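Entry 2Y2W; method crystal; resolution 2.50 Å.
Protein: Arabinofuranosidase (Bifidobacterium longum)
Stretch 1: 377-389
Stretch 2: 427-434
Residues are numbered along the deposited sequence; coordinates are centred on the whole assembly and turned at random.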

# COMPACT_ATOMS: atom_id res chain seq x y z
N GLU D 377 30.69 -5.11 16.67
CA GLU D 377 32.08 -5.44 16.38
C GLU D 377 32.60 -6.57 17.27
O GLU D 377 33.50 -6.37 18.08
N ASP D 378 32.00 -7.75 17.11
CA ASP D 378 32.35 -8.91 17.92
C ASP D 378 33.78 -9.37 17.66
O ASP D 378 34.22 -9.45 16.51
N ILE D 379 34.50 -9.65 18.74
CA ILE D 379 35.88 -10.11 18.67
C ILE D 379 35.88 -11.62 18.86
O ILE D 379 35.57 -12.12 19.94
N TYR D 380 36.20 -12.34 17.79
CA TYR D 380 35.95 -13.78 17.71
C TYR D 380 36.97 -14.65 18.43
O TYR D 380 38.18 -14.48 18.28
N THR D 381 36.45 -15.61 19.20
CA THR D 381 37.27 -16.56 19.94
C THR D 381 37.58 -17.78 19.09
O THR D 381 36.94 -18.01 18.06
N ALA D 382 38.56 -18.57 19.53
CA ALA D 382 38.93 -19.82 18.85
C ALA D 382 37.73 -20.74 18.67
O ALA D 382 37.63 -21.45 17.67
N ALA D 383 36.81 -20.72 19.64
CA ALA D 383 35.59 -21.53 19.59
C ALA D 383 34.61 -21.04 18.53
O ALA D 383 34.00 -21.84 17.83
N ASP D 384 34.47 -19.71 18.41
CA ASP D 384 33.59 -19.10 17.42
C ASP D 384 33.96 -19.52 16.00
O ASP D 384 33.08 -19.76 15.16
N ALA D 385 35.26 -19.62 15.74
CA ALA D 385 35.78 -20.05 14.44
C ALA D 385 35.47 -21.51 14.15
O ALA D 385 35.11 -21.85 13.01
N VAL D 386 35.58 -22.37 15.16
CA VAL D 386 35.33 -23.80 15.00
C VAL D 386 33.85 -24.07 14.69
O VAL D 386 33.52 -24.97 13.92
N VAL D 387 32.97 -23.26 15.28
CA VAL D 387 31.53 -23.36 15.02
C VAL D 387 31.22 -22.98 13.56
O VAL D 387 30.43 -23.66 12.90
N GLU D 388 31.84 -21.91 13.07
CA GLU D 388 31.66 -21.48 11.68
C GLU D 388 32.22 -22.50 10.68
O GLU D 388 31.64 -22.71 9.61
N GLY D 389 33.33 -23.14 11.05
CA GLY D 389 33.90 -24.23 10.27
C GLY D 389 32.93 -25.39 10.09
O GLY D 389 32.83 -25.95 9.00
N ARG D 427 42.93 -10.27 10.08
CA ARG D 427 42.05 -11.43 9.99
C ARG D 427 41.62 -11.88 11.38
O ARG D 427 42.44 -12.00 12.29
N GLN D 428 40.32 -12.11 11.53
CA GLN D 428 39.78 -12.70 12.75
C GLN D 428 39.95 -14.21 12.67
O GLN D 428 40.33 -14.73 11.62
N THR D 429 39.65 -14.90 13.76
CA THR D 429 39.77 -16.36 13.80
C THR D 429 38.84 -17.04 12.80
O THR D 429 39.16 -18.10 12.27
N THR D 430 37.69 -16.40 12.53
CA THR D 430 36.68 -16.93 11.61
C THR D 430 37.06 -16.77 10.14
O THR D 430 36.41 -17.35 9.26
N PHE D 431 38.10 -15.99 9.88
CA PHE D 431 38.64 -15.78 8.53
C PHE D 431 39.19 -17.06 7.92
O PHE D 431 38.93 -17.37 6.75
N TYR D 432 39.95 -17.81 8.72
CA TYR D 432 40.74 -18.94 8.24
C TYR D 432 39.94 -20.18 7.80
O TYR D 432 40.32 -20.82 6.82
N PRO D 433 38.85 -20.54 8.51
CA PRO D 433 38.05 -21.66 8.02
C PRO D 433 37.29 -21.34 6.74
O PRO D 433 37.04 -22.24 5.93
N PHE D 434 36.92 -20.07 6.56
CA PHE D 434 36.21 -19.63 5.36
C PHE D 434 37.12 -19.63 4.14
O PHE D 434 36.77 -20.19 3.10

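The two stretches bury 480 Å² between them, both sides summed, and their closest backbone register sets Ala385 beside Thr430, with CA atoms 4.3 Å apart. At this point the helix that begins at Ala382 presents a methyl group, Ala385 CB, to the second stretch. Judged by the CA-to-CB bond, Tyr380, Ala385 and Glu388 point toward the second stretch, while Gln428, Thr429, Thr430 and Pro433 point back toward the first. Ala383 and Val386 point away and make no contact, as does Phe431 on the other side.

Direct hydrogen bonds cluster at the loop preceding the helix. The Gln428 amide, reached through chi1 m and a chi2 of -135° that lies between wells, reads the backbone as a peptide group would. Its NE2 donates to Asp378 O at 3.1 Å, and its OE1 accepts from Tyr380 N at 2.9 Å; the N-H...acceptor angles of 170° and 176° are nearly linear. One donor and one acceptor thus satisfy two backbone groups and fix the amide orientation. Thr429, chi1 p, adds a third bond, its OG1 donating to Thr381 O at 3.1 Å. That carbonyl also accepts the helical bond from Ala385 N at 3.3 Å, so Thr429 ties the second stretch to the first turn of the helix.

The same turn is held from within by reciprocal bonds between Thr381 and Asp384. Thr381, chi1 p and pointing away from the second stretch, is the N-cap residue: its OG1 accepts from Asp384 N at 3.3 Å, a weak bond. Asp384, chi1 m, answers through OD2, which accepts from Thr381 N at 3.0 Å with an angle of 175°, and weakly from Thr381 OG1 at 2.9 Å.

Aromatic contacts centre on Tyr380, chi1 m and chi2 -63°. Thr430, chi1 p, lays its CG2 over one face of the ring, 4.0 Å from the centroid and 20° off the ring normal, a geometry that qualifies as CH-pi. The ring also meets Gln428 obliquely, with Tyr380 CD2 3.4 Å from Gln428 NE2, and Tyr380 CD2 lies 3.4 Å from Thr430 OG1.

Apolar packing continues along the helix. Thr430 CG2 lies 3.8 Å from Ala385 CA, so the methyl that covers the tyrosine ring also abuts the helix backbone. Ala385 CB lies 4.3 Å from Pro433 CG, an apolar contact, and also packs 3.3 Å from the carbonyl oxygen Thr429 O. The proline, its ring puckered C-gamma exo, reaches Gly389 as well, with Pro433 CB 4.1 Å from Gly389 CA; an ideal CB on that glycine would lie 3.8 Å from Pro433 CB.

One water supplies the remaining polar link. Glu388, chi1 m and chi2 t, brings OE1 within 3.4 Å of Thr430 CB, and water 1 donates to both Glu388 OE1 and Thr430 O, each at 2.9 Å from the water O. The carboxylate is thereby joined to the backbone carbonyl without a direct hydrogen bond.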

# COMPACT_ATOMS: atom_id res chain seq x y z
CB GLU D 377 32.97 -4.20 16.46
CG GLU D 377 32.75 -3.20 15.33
CD GLU D 377 33.82 -2.12 15.26
OE1 GLU D 377 34.76 -2.14 16.09
OE2 GLU D 377 33.71 -1.25 14.37
CB ASP D 378 31.37 -10.06 17.66
CG ASP D 378 30.01 -9.82 18.28
OD1 ASP D 378 29.88 -8.94 19.16
OD2 ASP D 378 29.05 -10.53 17.89
CB ILE D 379 36.79 -9.41 19.72
CG1 ILE D 379 36.40 -7.93 19.91
CG2 ILE D 379 38.25 -9.52 19.35
CD1 ILE D 379 36.78 -7.00 18.75
CB TYR D 380 35.80 -14.23 16.26
CG TYR D 380 34.51 -13.80 15.60
CD1 TYR D 380 33.28 -14.25 16.07
CD2 TYR D 380 34.53 -12.96 14.49
CE1 TYR D 380 32.09 -13.85 15.47
CE2 TYR D 380 33.35 -12.56 13.88
CZ TYR D 380 32.14 -13.01 14.37
OH TYR D 380 30.97 -12.63 13.77
CB THR D 381 36.55 -17.03 21.22
OG1 THR D 381 35.31 -17.65 20.87
CG2 THR D 381 36.28 -15.85 22.15
CB ALA D 382 40.03 -20.53 19.62
CB ALA D 383 34.93 -21.57 20.96
CB ASP D 384 33.62 -17.57 17.53
CG ASP D 384 33.02 -17.06 18.84
OD1 ASP D 384 32.12 -17.73 19.40
OD2 ASP D 384 33.44 -15.99 19.31
CB ALA D 385 37.27 -19.80 14.37
CB VAL D 386 35.80 -24.62 16.25
CG1 VAL D 386 35.47 -26.11 16.10
CG2 VAL D 386 37.30 -24.44 16.47
CB VAL D 387 30.70 -22.50 16.02
CG1 VAL D 387 29.21 -22.52 15.66
CG2 VAL D 387 30.90 -23.01 17.43
CB GLU D 388 32.26 -20.10 11.44
CG GLU D 388 31.40 -18.96 11.96
CD GLU D 388 31.81 -17.59 11.45
OE1 GLU D 388 32.46 -17.51 10.38
OE2 GLU D 388 31.48 -16.59 12.12
CB ARG D 427 42.78 -12.60 9.31
CG ARG D 427 43.36 -12.27 7.94
CD ARG D 427 44.50 -13.23 7.61
NE ARG D 427 45.20 -12.85 6.38
CZ ARG D 427 46.18 -11.95 6.32
NH1 ARG D 427 46.59 -11.31 7.41
NH2 ARG D 427 46.74 -11.67 5.15
CB GLN D 428 38.31 -12.33 12.95
CG GLN D 428 38.09 -10.85 13.23
CD GLN D 428 37.12 -10.62 14.36
OE1 GLN D 428 37.34 -11.07 15.49
NE2 GLN D 428 36.04 -9.89 14.08
CB THR D 429 39.51 -16.92 15.21
OG1 THR D 429 38.15 -16.65 15.60
CG2 THR D 429 40.45 -16.29 16.23
CB THR D 430 35.31 -16.26 11.83
OG1 THR D 430 35.45 -14.84 11.75
CG2 THR D 430 34.74 -16.63 13.20
CB PHE D 431 39.75 -14.71 8.59
CG PHE D 431 40.27 -14.30 7.24
CD1 PHE D 431 41.26 -15.04 6.60
CD2 PHE D 431 39.80 -13.15 6.62
CE1 PHE D 431 41.76 -14.66 5.36
CE2 PHE D 431 40.29 -12.75 5.38
CZ PHE D 431 41.27 -13.51 4.75
CB TYR D 432 41.82 -19.31 9.27
CG TYR D 432 42.75 -18.15 9.61
CD1 TYR D 432 43.80 -17.80 8.77
CD2 TYR D 432 42.56 -17.41 10.78
CE1 TYR D 432 44.66 -16.74 9.08
CE2 TYR D 432 43.41 -16.34 11.10
CZ TYR D 432 44.45 -16.02 10.25
OH TYR D 432 45.30 -14.97 10.55
CB PRO D 433 37.06 -21.93 9.17
CG PRO D 433 37.66 -21.29 10.35
CD PRO D 433 38.39 -20.10 9.84
CB PHE D 434 35.58 -18.25 5.57
CG PHE D 434 34.59 -17.86 4.51
CD1 PHE D 434 35.00 -17.22 3.35
CD2 PHE D 434 33.23 -18.15 4.68
CE1 PHE D 434 34.08 -16.87 2.36
CE2 PHE D 434 32.30 -17.80 3.70
CZ PHE D 434 32.73 -17.16 2.54
O HOH W 1 34.17 -19.17 8.74